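Local coordinates for beta subunit of a putative Aromatic-ring-hydroxylating dioxygenase (PDB 3EBY), which is probably the small, beta subunit of an aromatic-ring-hydroxylating dioxygenase, at residues D18-Y23 and H90-A95. Residues are numbered along the deposited sequence; the frame is centred on the assembly and turned at random.
Sequences DFNAAY and HLIGRA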
ATOM      1  N   ASP A  18     -11.420   5.625   2.996  1.00 14.27           N
ATOM      2  CA  ASP A  18     -12.249   5.545   1.773  1.00 15.23           C
ATOM      3  C   ASP A  18     -11.956   6.735   0.842  1.00 15.49           C
ATOM      4  O   ASP A  18     -11.729   6.562  -0.362  1.00 14.51           O
ATOM      5  CB  ASP A  18     -13.740   5.571   2.129  1.00 14.85           C
ATOM      6  CG  ASP A  18     -14.259   4.251   2.664  1.00 18.21           C
ATOM      7  OD1 ASP A  18     -13.582   3.217   2.579  1.00 17.96           O
ATOM      8  OD2 ASP A  18     -15.437   4.250   3.095  1.00 18.57           O
ATOM      9  N   PHE A  19     -11.899   7.933   1.424  1.00 14.90           N
ATOM     10  CA  PHE A  19     -11.555   9.137   0.676  1.00 15.96           C
ATOM     11  C   PHE A  19     -10.220   8.936  -0.064  1.00 15.16           C
ATOM     12  O   PHE A  19     -10.119   9.193  -1.271  1.00 14.87           O
ATOM     13  CB  PHE A  19     -11.453  10.353   1.626  1.00 16.17           C
ATOM     14  CG  PHE A  19     -11.071  11.637   0.932  1.00 13.94           C
ATOM     15  CD1 PHE A  19      -9.755  11.880   0.577  1.00 14.29           C
ATOM     16  CD2 PHE A  19     -12.052  12.547   0.533  1.00 15.46           C
ATOM     17  CE1 PHE A  19      -9.395  13.012  -0.089  1.00 17.67           C
ATOM     18  CE2 PHE A  19     -11.699  13.699  -0.177  1.00 15.42           C
ATOM     19  CZ  PHE A  19     -10.356  13.922  -0.493  1.00 17.77           C
ATOM     20  N   ASN A  20      -9.189   8.468   0.649  1.00 15.18           N
ATOM     21  CA  ASN A  20      -7.863   8.321   0.024  1.00 13.99           C
ATOM     22  C   ASN A  20      -7.866   7.283  -1.114  1.00 13.94           C
ATOM     23  O   ASN A  20      -7.269   7.518  -2.159  1.00 15.83           O
ATOM     24  CB  ASN A  20      -6.781   7.997   1.070  1.00 18.93           C
ATOM     25  CG  ASN A  20      -6.338   9.238   1.852  1.00 16.66           C
ATOM     26  OD1 ASN A  20      -6.585  10.357   1.420  1.00 17.33           O
ATOM     27  ND2 ASN A  20      -5.827   9.033   3.077  1.00 16.14           N
ATOM     28  N   ALA A  21      -8.560   6.166  -0.913  1.00 16.10           N
ATOM     29  CA  ALA A  21      -8.663   5.133  -1.967  1.00 15.36           C
ATOM     30  C   ALA A  21      -9.268   5.716  -3.251  1.00 16.40           C
ATOM     31  O   ALA A  21      -8.717   5.562  -4.340  1.00 14.89           O
ATOM     32  CB  ALA A  21      -9.470   3.930  -1.466  1.00 13.87           C
ATOM     33  N   ALA A  22     -10.357   6.476  -3.101  1.00 15.64           N
ATOM     34  CA  ALA A  22     -11.066   7.071  -4.224  1.00 16.38           C
ATOM     35  C   ALA A  22     -10.285   8.230  -4.841  1.00 15.68           C
ATOM     36  O   ALA A  22     -10.318   8.411  -6.030  1.00 16.65           O
ATOM     37  CB  ALA A  22     -12.430   7.553  -3.777  1.00 21.13           C
ATOM     38  N   TYR A  23      -9.521   8.942  -4.008  1.00 16.58           N
ATOM     39  CA  TYR A  23      -8.675  10.051  -4.467  1.00 16.19           C
ATOM     40  C   TYR A  23      -7.578   9.499  -5.410  1.00 16.37           C
ATOM     41  O   TYR A  23      -7.328  10.030  -6.508  1.00 15.56           O
ATOM     42  CB  TYR A  23      -8.053  10.753  -3.242  1.00 16.31           C
ATOM     43  CG  TYR A  23      -7.091  11.899  -3.555  1.00 13.40           C
ATOM     44  CD1 TYR A  23      -5.760  11.655  -3.906  1.00 15.51           C
ATOM     45  CD2 TYR A  23      -7.506  13.224  -3.472  1.00 14.81           C
ATOM     46  CE1 TYR A  23      -4.895  12.700  -4.193  1.00 15.90           C
ATOM     47  CE2 TYR A  23      -6.623  14.277  -3.761  1.00 14.64           C
ATOM     48  CZ  TYR A  23      -5.344  14.004  -4.146  1.00 17.42           C
ATOM     49  OH  TYR A  23      -4.463  15.052  -4.386  1.00 16.99           O
ATOM     50  N   HIS A  90      -1.252   5.219  -7.960  1.00 16.12           N
ATOM     51  CA  HIS A  90      -1.037   5.566  -6.533  1.00 14.34           C
ATOM     52  C   HIS A  90      -1.235   4.325  -5.656  1.00 15.14           C
ATOM     53  O   HIS A  90      -2.220   3.574  -5.822  1.00 15.72           O
ATOM     54  CB  HIS A  90      -2.079   6.592  -6.044  1.00 15.38           C
ATOM     55  CG  HIS A  90      -1.849   8.000  -6.499  1.00 15.74           C
ATOM     56  ND1 HIS A  90      -2.055   8.400  -7.802  1.00 14.64           N
ATOM     57  CD2 HIS A  90      -1.690   9.144  -5.778  1.00 18.11           C
ATOM     58  CE1 HIS A  90      -1.878   9.711  -7.890  1.00 16.59           C
ATOM     59  NE2 HIS A  90      -1.627  10.186  -6.677  1.00 16.99           N
ATOM     60  N   LEU A  91      -0.324   4.130  -4.710  1.00 17.11           N
ATOM     61  CA  LEU A  91      -0.605   3.326  -3.555  1.00 14.57           C
ATOM     62  C   LEU A  91      -0.536   4.234  -2.327  1.00 14.54           C
ATOM     63  O   LEU A  91       0.466   4.914  -2.092  1.00 15.43           O
ATOM     64  CB  LEU A  91       0.338   2.120  -3.413  1.00 15.86           C
ATOM     65  CG  LEU A  91       0.243   0.993  -4.470  1.00 13.25           C
ATOM     66  CD1 LEU A  91       1.342  -0.023  -4.166  1.00 16.87           C
ATOM     67  CD2 LEU A  91      -1.099   0.268  -4.446  1.00 15.08           C
ATOM     68  N   ILE A  92      -1.610   4.257  -1.560  1.00 15.86           N
ATOM     69  CA  ILE A  92      -1.705   5.101  -0.381  1.00 15.36           C
ATOM     70  C   ILE A  92      -1.854   4.247   0.872  1.00 15.29           C
ATOM     71  O   ILE A  92      -2.721   3.350   0.963  1.00 14.25           O
ATOM     72  CB  ILE A  92      -2.897   6.120  -0.524  1.00 12.68           C
ATOM     73  CG1 ILE A  92      -2.765   6.868  -1.870  1.00 16.29           C
ATOM     74  CG2 ILE A  92      -2.933   7.090   0.658  1.00 14.92           C
ATOM     75  CD1 ILE A  92      -4.002   7.739  -2.262  1.00 19.19           C
ATOM     76  N   GLY A  93      -1.010   4.522   1.854  1.00 15.97           N
ATOM     77  CA  GLY A  93      -1.090   3.827   3.118  1.00 16.49           C
ATOM     78  C   GLY A  93      -2.321   4.177   3.928  1.00 17.15           C
ATOM     79  O   GLY A  93      -3.002   5.190   3.673  1.00 16.37           O
ATOM     80  N   ARG A  94      -2.597   3.361   4.947  1.00 15.33           N
ATOM     81  CA  ARG A  94      -3.659   3.658   5.899  1.00 14.76           C
ATOM     82  C   ARG A  94      -3.344   4.972   6.631  1.00 16.03           C
ATOM     83  O   ARG A  94      -2.206   5.238   6.978  1.00 15.18           O
ATOM     84  CB  ARG A  94      -3.818   2.500   6.878  1.00 15.62           C
ATOM     85  CG  ARG A  94      -4.916   2.671   7.916  1.00 17.58           C
ATOM     86  CD  ARG A  94      -4.978   1.422   8.770  1.00 16.28           C
ATOM     87  NE  ARG A  94      -5.984   1.474   9.823  1.00 16.53           N
ATOM     88  CZ  ARG A  94      -7.181   0.917   9.740  1.00 19.70           C
ATOM     89  NH1 ARG A  94      -7.603   0.401   8.597  1.00 19.31           N
ATOM     90  NH2 ARG A  94      -7.999   0.953  10.781  1.00 16.62           N
ATOM     91  N   ALA A  95      -4.369   5.774   6.871  1.00 14.24           N
ATOM     92  CA  ALA A  95      -4.205   7.096   7.501  1.00 14.85           C
ATOM     93  C   ALA A  95      -4.007   6.981   9.008  1.00 13.84           C
ATOM     94  O   ALA A  95      -4.687   6.184   9.684  1.00 15.09           O
ATOM     95  CB  ALA A  95      -5.428   8.002   7.197  1.00 14.97           C
TER
HETATM   96  O   HOH W   1      -5.604   6.034   3.637  1.00 13.26           O
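I92 meets N20 where the N-terminal helix 8-28 packs on strand 87-101, outermost in the curved mixed sheet of this chain. This helix-on-sheet arrangement belongs to the NTF2-like fold of ring-hydroxylating dioxygenase beta subunits.

The van der Waals contacts come from both branches of the I92 side chain. CG2 of I92 lies 4.0 Å from CB of N20. CG1 of I92 is anti to the carbonyl carbon (chi1 -52°), and chi2 of 170° extends the chain. CD1 thereby reaches the helix backbone, 3.3 Å from the carbonyl O of N20. The two side chains cross at about a right angle. An alanine in place of I92 would probably open a gap against N20 and leave its CB without the methyl it rests on. Farther along the chain, CB of A95 approaches ND2 of N20 at 4.3 Å.

The polar link is indirect. No direct hydrogen bond joins the two segments. R146 donates from NH2 to OD1 of N20, while ND2 of the same amide turns to a water. The backbone of G93 also pairs with S110 on the neighbouring strand 104-116. D18 forms a salt bridge with R94 of a neighbouring subunit, so the subunit interface adjoins this contact. The water accepts from ND2 of N20 at 3.1 Å and donates to O of G93 at 2.7 Å.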